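Local coordinates for acyl carrier protein (Leishmania major, PDB 5ZWT), which probably carries growing acyl chains through fatty acid biosynthesis on a phosphopantetheine arm, as acyl carrier proteins do, and is captured here in its apo form, at residues 37-40 / 41-44; 25-28 / 29-32; 11-14 / 15-19. The protein carries 1 engineered substitution. All coordinates share one frame; numbering follows the deposited sequence.

How the contacts relate
Three local contacts illustrate how a small helical carrier protein starts a helix, turns a loop and finishes a helix. Contact 1 opens helix 40-53, contact 2 folds the loop between helices 3-16 and 40-53, and contact 3 lies at the end of helix 3-16. Contacts 1 and 2 have more exposed than buried residues, and in them polar side chains supplement the backbone bonds by accepting from main-chain N-H groups. Contact 3 relies on main-chain bonds and valine packing, with Val11 and Val15 inside and its charged residues outside. Val26 of contact 2 rests on Leu12, Val15 and Lys16 of contact 3, while Phe32 packs against Val43 of contact 1 and its O lies 3.2 Å from Leu38 N, a probable hydrogen bond.

Contact 1: 37-40 / 41-44; sequences GLNA and LDVV. Engineered in segment 37-40: Ala40 (natural residue Ser).
Asn39 and Asp42 form a capping box at the start of helix 40-53, each side chain taking up the other residue's backbone N-H. Asn39 is the N-cap: its OD1 accepts from Asp42 N at 2.7 Å, with the donor nearly in line with the side-chain C=O. The return bond runs from Asn39 N to Asp42 OD2, 2.8 Å long, and reaches the carboxylate on its anti side, 33° out of plane. A chi1 of 62° sets the Asn39 amide between its own N and carbonyl carbon, bringing OD1 over the first turn. The amide and carboxylate lie stacked, their planes 15° apart. Asp42 near the helix N-terminus would probably be favoured as a carboxylate by the helix dipole. Its CB also meets Leu38 CB at 3.6 Å, so the polar box has an apolar flank, and Leu38 in turn touches Val21 and Phe32. Ala40, an engineered residue where the natural sequence has serine, the usual phosphopantetheine attachment point in this family, begins the helix; its methyl takes no part in the box. Ala40 O accepts from Val44 N at 3.1 Å.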
ATOM      1  N   GLY A  37      18.401   2.649 -19.270  1.00 40.37           N
ATOM      2  CA  GLY A  37      19.387   3.527 -19.878  1.00 41.72           C
ATOM      3  C   GLY A  37      19.720   4.785 -19.109  1.00 42.18           C
ATOM      4  O   GLY A  37      20.261   5.734 -19.693  1.00 42.86           O
ATOM      5  N   LEU A  38      19.445   4.816 -17.811  1.00 41.69           N
ATOM      6  CA  LEU A  38      19.744   5.982 -16.994  1.00 42.10           C
ATOM      7  C   LEU A  38      21.211   5.997 -16.586  1.00 43.80           C
ATOM      8  O   LEU A  38      21.841   4.947 -16.432  1.00 44.22           O
ATOM      9  CB  LEU A  38      18.876   5.971 -15.741  1.00 38.31           C
ATOM     10  CG  LEU A  38      17.372   5.826 -15.968  1.00 35.73           C
ATOM     11  CD1 LEU A  38      16.739   5.609 -14.629  1.00 35.80           C
ATOM     12  CD2 LEU A  38      16.800   7.073 -16.618  1.00 34.96           C
ATOM     13  N   ASN A  39      21.754   7.199 -16.407  1.00 45.19           N
ATOM     14  CA  ASN A  39      23.090   7.327 -15.852  1.00 46.72           C
ATOM     15  C   ASN A  39      23.006   7.544 -14.342  1.00 46.28           C
ATOM     16  O   ASN A  39      21.920   7.614 -13.753  1.00 44.66           O
ATOM     17  CB  ASN A  39      23.861   8.459 -16.536  1.00 48.58           C
ATOM     18  CG  ASN A  39      23.214   9.827 -16.351  1.00 49.58           C
ATOM     19  OD1 ASN A  39      22.675  10.145 -15.288  1.00 48.90           O
ATOM     20  ND2 ASN A  39      23.284  10.653 -17.393  1.00 50.66           N
ATOM     21  N   ALA A  40      24.169   7.700 -13.707  1.00 46.72           N
ATOM     22  CA  ALA A  40      24.191   7.830 -12.254  1.00 46.61           C
ATOM     23  C   ALA A  40      23.489   9.104 -11.792  1.00 46.24           C
ATOM     24  O   ALA A  40      22.858   9.095 -10.729  1.00 45.55           O
ATOM     25  CB  ALA A  40      25.625   7.776 -11.729  1.00 47.42           C
ATOM     26  N   LEU A  41      23.577  10.195 -12.565  1.00 46.77           N
ATOM     27  CA  LEU A  41      22.826  11.403 -12.220  1.00 45.61           C
ATOM     28  C   LEU A  41      21.330  11.142 -12.283  1.00 41.63           C
ATOM     29  O   LEU A  41      20.590  11.545 -11.376  1.00 40.77           O
ATOM     30  CB  LEU A  41      23.189  12.584 -13.132  1.00 50.46           C
ATOM     31  CG  LEU A  41      22.306  13.840 -12.876  1.00 53.43           C
ATOM     32  CD1 LEU A  41      22.313  14.327 -11.424  1.00 56.28           C
ATOM     33  CD2 LEU A  41      22.595  15.005 -13.839  1.00 55.63           C
ATOM     34  N   ASP A  42      20.857  10.470 -13.343  1.00 39.01           N
ATOM     35  CA  ASP A  42      19.436  10.133 -13.400  1.00 36.55           C
ATOM     36  C   ASP A  42      19.027   9.287 -12.199  1.00 33.56           C
ATOM     37  O   ASP A  42      17.977   9.526 -11.589  1.00 31.78           O
ATOM     38  CB  ASP A  42      19.039   9.395 -14.688  1.00 35.85           C
ATOM     39  CG  ASP A  42      19.548  10.053 -15.957  1.00 36.43           C
ATOM     40  OD1 ASP A  42      19.401  11.288 -16.108  1.00 37.69           O
ATOM     41  OD2 ASP A  42      19.955   9.310 -16.862  1.00 36.60           O
ATOM     42  N   VAL A  43      19.839   8.288 -11.846  1.00 30.96           N
ATOM     43  CA  VAL A  43      19.450   7.356 -10.783  1.00 29.89           C
ATOM     44  C   VAL A  43      19.294   8.092  -9.463  1.00 32.44           C
ATOM     45  O   VAL A  43      18.376   7.813  -8.679  1.00 30.30           O
ATOM     46  CB  VAL A  43      20.462   6.193 -10.677  1.00 31.67           C
ATOM     47  CG1 VAL A  43      20.146   5.352  -9.460  1.00 30.67           C
ATOM     48  CG2 VAL A  43      20.398   5.317 -11.937  1.00 29.26           C
ATOM     49  N   VAL A  44      20.202   9.032  -9.188  1.00 31.23           N
ATOM     50  CA  VAL A  44      20.105   9.844  -7.984  1.00 33.72           C
ATOM     51  C   VAL A  44      18.787  10.612  -7.958  1.00 32.31           C
ATOM     52  O   VAL A  44      18.126  10.708  -6.914  1.00 32.93           O
ATOM     53  CB  VAL A  44      21.316  10.796  -7.906  1.00 34.16           C
ATOM     54  CG1 VAL A  44      20.988  11.960  -7.077  1.00 35.56           C
ATOM     55  CG2 VAL A  44      22.560  10.052  -7.366  1.00 36.06           C
TER

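Contact 2: 25-28 / 29-32; sequences KVTP and ESHF
Thr27 to Ser30 form a type I beta turn, closed by a hydrogen bond from Ser30 N to Thr27 O at 3.2 Å in which the donor stands above the carbonyl plane. Around this backbone link, two hydroxyls accept from main-chain N-H groups, one reaching back and one forward. Ser30 OG accepts from Thr27 N at 2.7 Å, and the bond is almost straight at 175°. With chi1 at -67°, the Ser30 hydroxyl lies opposite its own carbonyl carbon and beside its own N, which directs it across the turn to the threonine. Thr27 OG1 works in the other direction, receiving the N-H of Glu29 at 3.1 Å along a more bent path. Residues 27 and 30 are therefore joined twice, by backbone and by serine side chain, while the threonine hydroxyl ties in the turn's third residue. Pro28 fills the second position, where its ring-restricted phi of -59° suits a type I turn, and its ring touches Leu8 of helix 3-16. The Glu29 chain bends at chi2 and passes its CB and CG beside Pro28 C, each at 3.5 Å. Ser30 is buried and meets Leu36. The bond from Glu29 N to Thr27 OG1 makes an ST turn, here overlapping the type I beta turn in the long loop joining helices 3-16 and 40-53 of the acyl carrier fold.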
ATOM      1  N   LYS A  25       8.922   0.805 -21.040  1.00 43.20           N
ATOM      2  CA  LYS A  25       9.906  -0.246 -20.778  1.00 44.27           C
ATOM      3  C   LYS A  25       9.976  -0.689 -19.319  1.00 39.95           C
ATOM      4  O   LYS A  25      10.672  -1.672 -19.022  1.00 38.71           O
ATOM      5  CB  LYS A  25      11.297   0.203 -21.221  1.00 48.07           C
ATOM      6  CG  LYS A  25      11.363   0.733 -22.637  1.00 53.29           C
ATOM      7  CD  LYS A  25      12.796   1.049 -23.012  1.00 56.81           C
ATOM      8  CE  LYS A  25      13.626  -0.222 -23.011  1.00 59.70           C
ATOM      9  NZ  LYS A  25      13.338  -1.098 -24.185  1.00 62.38           N
ATOM     10  N   VAL A  26       9.265  -0.013 -18.420  1.00 35.59           N
ATOM     11  CA  VAL A  26       9.388  -0.223 -16.977  1.00 32.23           C
ATOM     12  C   VAL A  26       8.593  -1.456 -16.549  1.00 32.87           C
ATOM     13  O   VAL A  26       7.381  -1.501 -16.735  1.00 32.94           O
ATOM     14  CB  VAL A  26       8.892   1.035 -16.241  1.00 28.11           C
ATOM     15  CG1 VAL A  26       8.788   0.814 -14.738  1.00 27.19           C
ATOM     16  CG2 VAL A  26       9.813   2.217 -16.543  1.00 28.68           C
ATOM     17  N   THR A  27       9.250  -2.411 -15.889  1.00 34.95           N
ATOM     18  CA  THR A  27       8.596  -3.553 -15.258  1.00 35.83           C
ATOM     19  C   THR A  27       9.012  -3.611 -13.800  1.00 34.79           C
ATOM     20  O   THR A  27       9.909  -2.880 -13.370  1.00 35.48           O
ATOM     21  CB  THR A  27       8.964  -4.886 -15.931  1.00 38.36           C
ATOM     22  OG1 THR A  27      10.310  -5.254 -15.590  1.00 38.55           O
ATOM     23  CG2 THR A  27       8.866  -4.776 -17.416  1.00 40.56           C
ATOM     24  N   PRO A  28       8.370  -4.469 -12.997  1.00 34.73           N
ATOM     25  CA  PRO A  28       8.857  -4.689 -11.621  1.00 34.12           C
ATOM     26  C   PRO A  28      10.299  -5.192 -11.519  1.00 35.43           C
ATOM     27  O   PRO A  28      10.842  -5.192 -10.407  1.00 33.04           O
ATOM     28  CB  PRO A  28       7.884  -5.729 -11.059  1.00 34.74           C
ATOM     29  CG  PRO A  28       6.658  -5.643 -11.914  1.00 34.46           C
ATOM     30  CD  PRO A  28       6.999  -4.984 -13.201  1.00 33.34           C
ATOM     31  N   GLU A  29      10.944  -5.590 -12.616  1.00 37.44           N
ATOM     32  CA  GLU A  29      12.332  -6.036 -12.561  1.00 41.07           C
ATOM     33  C   GLU A  29      13.302  -5.107 -13.283  1.00 38.06           C
ATOM     34  O   GLU A  29      14.461  -5.482 -13.476  1.00 37.39           O
ATOM     35  CB  GLU A  29      12.464  -7.461 -13.117  1.00 46.87           C
ATOM     36  CG  GLU A  29      11.344  -8.373 -12.626  1.00 51.84           C
ATOM     37  CD  GLU A  29      11.717  -9.052 -11.318  1.00 55.69           C
ATOM     38  OE1 GLU A  29      10.841  -9.676 -10.677  1.00 59.50           O
ATOM     39  OE2 GLU A  29      12.873  -8.866 -10.875  1.00 57.16           O
ATOM     40  N   SER A  30      12.884  -3.900 -13.655  1.00 36.23           N
ATOM     41  CA  SER A  30      13.748  -3.037 -14.451  1.00 34.88           C
ATOM     42  C   SER A  30      14.979  -2.621 -13.657  1.00 35.55           C
ATOM     43  O   SER A  30      14.875  -2.188 -12.501  1.00 33.83           O
ATOM     44  CB  SER A  30      12.980  -1.796 -14.918  1.00 32.30           C
ATOM     45  OG  SER A  30      11.970  -2.171 -15.838  1.00 32.56           O
ATOM     46  N   HIS A  31      16.141  -2.771 -14.282  1.00 37.76           N
ATOM     47  CA  HIS A  31      17.393  -2.244 -13.761  1.00 40.09           C
ATOM     48  C   HIS A  31      17.607  -0.864 -14.351  1.00 36.05           C
ATOM     49  O   HIS A  31      17.469  -0.671 -15.564  1.00 33.96           O
ATOM     50  CB  HIS A  31      18.575  -3.154 -14.115  1.00 47.78           C
ATOM     51  CG  HIS A  31      18.583  -4.461 -13.379  1.00 56.10           C
ATOM     52  ND1 HIS A  31      19.582  -4.807 -12.492  1.00 58.33           N
ATOM     53  CD2 HIS A  31      17.739  -5.519 -13.424  1.00 62.11           C
ATOM     54  CE1 HIS A  31      19.340  -6.012 -12.006  1.00 60.16           C
ATOM     55  NE2 HIS A  31      18.230  -6.469 -12.558  1.00 61.91           N
ATOM     56  N   PHE A  32      17.948   0.100 -13.489  1.00 34.42           N
ATOM     57  CA  PHE A  32      17.953   1.485 -13.935  1.00 33.32           C
ATOM     58  C   PHE A  32      18.882   1.676 -15.128  1.00 34.43           C
ATOM     59  O   PHE A  32      18.504   2.306 -16.120  1.00 35.01           O
ATOM     60  CB  PHE A  32      18.350   2.405 -12.779  1.00 31.81           C
ATOM     61  CG  PHE A  32      17.361   2.420 -11.639  1.00 30.96           C
ATOM     62  CD1 PHE A  32      16.029   2.115 -11.852  1.00 30.27           C
ATOM     63  CD2 PHE A  32      17.772   2.756 -10.357  1.00 30.83           C
ATOM     64  CE1 PHE A  32      15.114   2.120 -10.802  1.00 30.61           C
ATOM     65  CE2 PHE A  32      16.859   2.788  -9.308  1.00 31.46           C
ATOM     66  CZ  PHE A  32      15.529   2.466  -9.534  1.00 29.63           C
TER

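Contact 3: 11-14 / 15-19; sequences VLEV and VKNFE
Val11 and Val15 pack one helical turn apart near the C-terminal end of helix 3-16, a local contact along a single helix in which these two valines face the interior while Glu13, Lys16 and Asn17 lie on the outer side. Val11 CG1 and Val15 CG2 approach to 4.2 Å, the two side chains meeting at a slant. The same CG2 lies over Val11 O at 3.5 Å: with CG1 of Val15 anti to the backbone N (chi1 170°), CG2 is left opposite the carbonyl carbon and turned back along the helix. Val15 N donates to Val11 O at 3.0 Å. One residue on, Lys16 N donates to Leu12 O at 2.9 Å, and the aliphatic part of Lys16 lies alongside that oxygen, with CB and CG each 3.3 Å from it. The chain then runs out extended to its ammonium group, whose NZ is 5.0 Å from Glu13 OE1, so any attraction between these opposite charges acts without direct contact. The next i to i+4 bond, from Asn17 N to Glu13 O, is more bent. Phe18 follows in the loop and leans on Glu45 and Val46 of helix 40-53. Val14 meets Ala49 and Glu53 of that helix, whereas Val11, Leu12 and Val15 all rest on Ile69 at the start of helix 69-78, placing this turn between the two helices.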
ATOM      1  N   VAL A  11       6.308   2.623  -6.518  1.00 26.09           N
ATOM      2  CA  VAL A  11       7.622   2.799  -7.144  1.00 28.41           C
ATOM      3  C   VAL A  11       7.493   2.814  -8.659  1.00 28.39           C
ATOM      4  O   VAL A  11       8.148   3.619  -9.342  1.00 28.13           O
ATOM      5  CB  VAL A  11       8.618   1.721  -6.679  1.00 27.28           C
ATOM      6  CG1 VAL A  11       9.922   1.822  -7.503  1.00 27.46           C
ATOM      7  CG2 VAL A  11       8.923   1.910  -5.210  1.00 27.08           C
ATOM      8  N   LEU A  12       6.618   1.964  -9.211  1.00 27.50           N
ATOM      9  CA  LEU A  12       6.479   1.895 -10.666  1.00 29.19           C
ATOM     10  C   LEU A  12       6.034   3.232 -11.215  1.00 30.72           C
ATOM     11  O   LEU A  12       6.524   3.667 -12.262  1.00 31.88           O
ATOM     12  CB  LEU A  12       5.487   0.798 -11.082  1.00 26.32           C
ATOM     13  CG  LEU A  12       5.923  -0.670 -10.953  1.00 27.62           C
ATOM     14  CD1 LEU A  12       4.739  -1.583 -11.173  1.00 26.00           C
ATOM     15  CD2 LEU A  12       7.035  -0.998 -11.935  1.00 26.17           C
ATOM     16  N   GLU A  13       5.145   3.927 -10.498  1.00 33.82           N
ATOM     17  CA  GLU A  13       4.635   5.185 -11.032  1.00 36.31           C
ATOM     18  C   GLU A  13       5.652   6.301 -10.879  1.00 32.70           C
ATOM     19  O   GLU A  13       5.768   7.165 -11.768  1.00 32.07           O
ATOM     20  CB  GLU A  13       3.323   5.562 -10.336  1.00 43.07           C
ATOM     21  CG  GLU A  13       2.251   6.127 -11.275  1.00 49.40           C
ATOM     22  CD  GLU A  13       1.816   5.117 -12.327  1.00 55.11           C
ATOM     23  OE1 GLU A  13       1.589   3.942 -11.972  1.00 60.63           O
ATOM     24  OE2 GLU A  13       1.725   5.493 -13.516  1.00 56.98           O
ATOM     25  N   VAL A  14       6.456   6.262  -9.814  1.00 30.83           N
ATOM     26  CA  VAL A  14       7.555   7.215  -9.701  1.00 30.52           C
ATOM     27  C   VAL A  14       8.508   7.055 -10.879  1.00 28.07           C
ATOM     28  O   VAL A  14       8.907   8.039 -11.514  1.00 28.84           O
ATOM     29  CB  VAL A  14       8.296   7.046  -8.360  1.00 28.82           C
ATOM     30  CG1 VAL A  14       9.573   7.892  -8.353  1.00 28.77           C
ATOM     31  CG2 VAL A  14       7.374   7.462  -7.218  1.00 27.79           C
ATOM     32  N   VAL A  15       8.874   5.811 -11.205  1.00 29.00           N
ATOM     33  CA  VAL A  15       9.891   5.593 -12.232  1.00 28.12           C
ATOM     34  C   VAL A  15       9.332   5.901 -13.609  1.00 30.57           C
ATOM     35  O   VAL A  15       9.990   6.553 -14.427  1.00 30.04           O
ATOM     36  CB  VAL A  15      10.420   4.144 -12.182  1.00 28.14           C
ATOM     37  CG1 VAL A  15      11.302   3.875 -13.407  1.00 28.34           C
ATOM     38  CG2 VAL A  15      11.214   3.895 -10.912  1.00 28.18           C
ATOM     39  N   LYS A  16       8.097   5.472 -13.867  1.00 31.38           N
ATOM     40  CA  LYS A  16       7.474   5.696 -15.170  1.00 33.94           C
ATOM     41  C   LYS A  16       7.317   7.183 -15.454  1.00 35.75           C
ATOM     42  O   LYS A  16       7.394   7.621 -16.610  1.00 36.36           O
ATOM     43  CB  LYS A  16       6.116   5.002 -15.207  1.00 32.42           C
ATOM     44  CG  LYS A  16       6.165   3.503 -15.529  1.00 32.95           C
ATOM     45  CD  LYS A  16       4.842   2.835 -15.132  1.00 33.23           C
ATOM     46  CE  LYS A  16       4.900   1.318 -15.411  1.00 33.92           C
ATOM     47  NZ  LYS A  16       3.626   0.590 -15.145  1.00 35.12           N
ATOM     48  N   ASN A  17       7.038   7.967 -14.420  1.00 37.76           N
ATOM     49  CA  ASN A  17       6.788   9.392 -14.595  1.00 40.54           C
ATOM     50  C   ASN A  17       8.056  10.223 -14.619  1.00 39.12           C
ATOM     51  O   ASN A  17       7.973  11.442 -14.816  1.00 39.20           O
ATOM     52  CB  ASN A  17       5.844   9.893 -13.503  1.00 44.18           C
ATOM     53  CG  ASN A  17       4.401   9.547 -13.807  1.00 46.95           C
ATOM     54  OD1 ASN A  17       3.986   8.394 -13.698  1.00 48.65           O
ATOM     55  ND2 ASN A  17       3.640  10.540 -14.230  1.00 49.74           N
ATOM     56  N   PHE A  18       9.217   9.609 -14.403  1.00 37.01           N
ATOM     57  CA  PHE A  18      10.470  10.342 -14.490  1.00 37.32           C
ATOM     58  C   PHE A  18      10.805  10.706 -15.933  1.00 37.48           C
ATOM     59  O   PHE A  18      10.682   9.876 -16.845  1.00 34.58           O
ATOM     60  CB  PHE A  18      11.617   9.541 -13.874  1.00 36.98           C
ATOM     61  CG  PHE A  18      12.889  10.313 -13.783  1.00 37.96           C
ATOM     62  CD1 PHE A  18      13.018  11.342 -12.870  1.00 38.05           C
ATOM     63  CD2 PHE A  18      13.970   9.995 -14.586  1.00 38.29           C
ATOM     64  CE1 PHE A  18      14.193  12.069 -12.775  1.00 39.60           C
ATOM     65  CE2 PHE A  18      15.154  10.713 -14.493  1.00 38.60           C
ATOM     66  CZ  PHE A  18      15.265  11.752 -13.586  1.00 39.20           C
ATOM     67  N   GLU A  19      11.296  11.945 -16.109  1.00 38.05           N
ATOM     68  CA  GLU A  19      11.394  12.564 -17.430  1.00 40.14           C
ATOM     69  C   GLU A  19      12.436  11.898 -18.323  1.00 42.24           C
ATOM     70  O   GLU A  19      12.382  12.062 -19.548  1.00 45.95           O
ATOM     71  CB  GLU A  19      11.682  14.069 -17.302  1.00 41.12           C
ATOM     72  CG  GLU A  19      12.529  14.487 -16.105  1.00 39.73           C
TER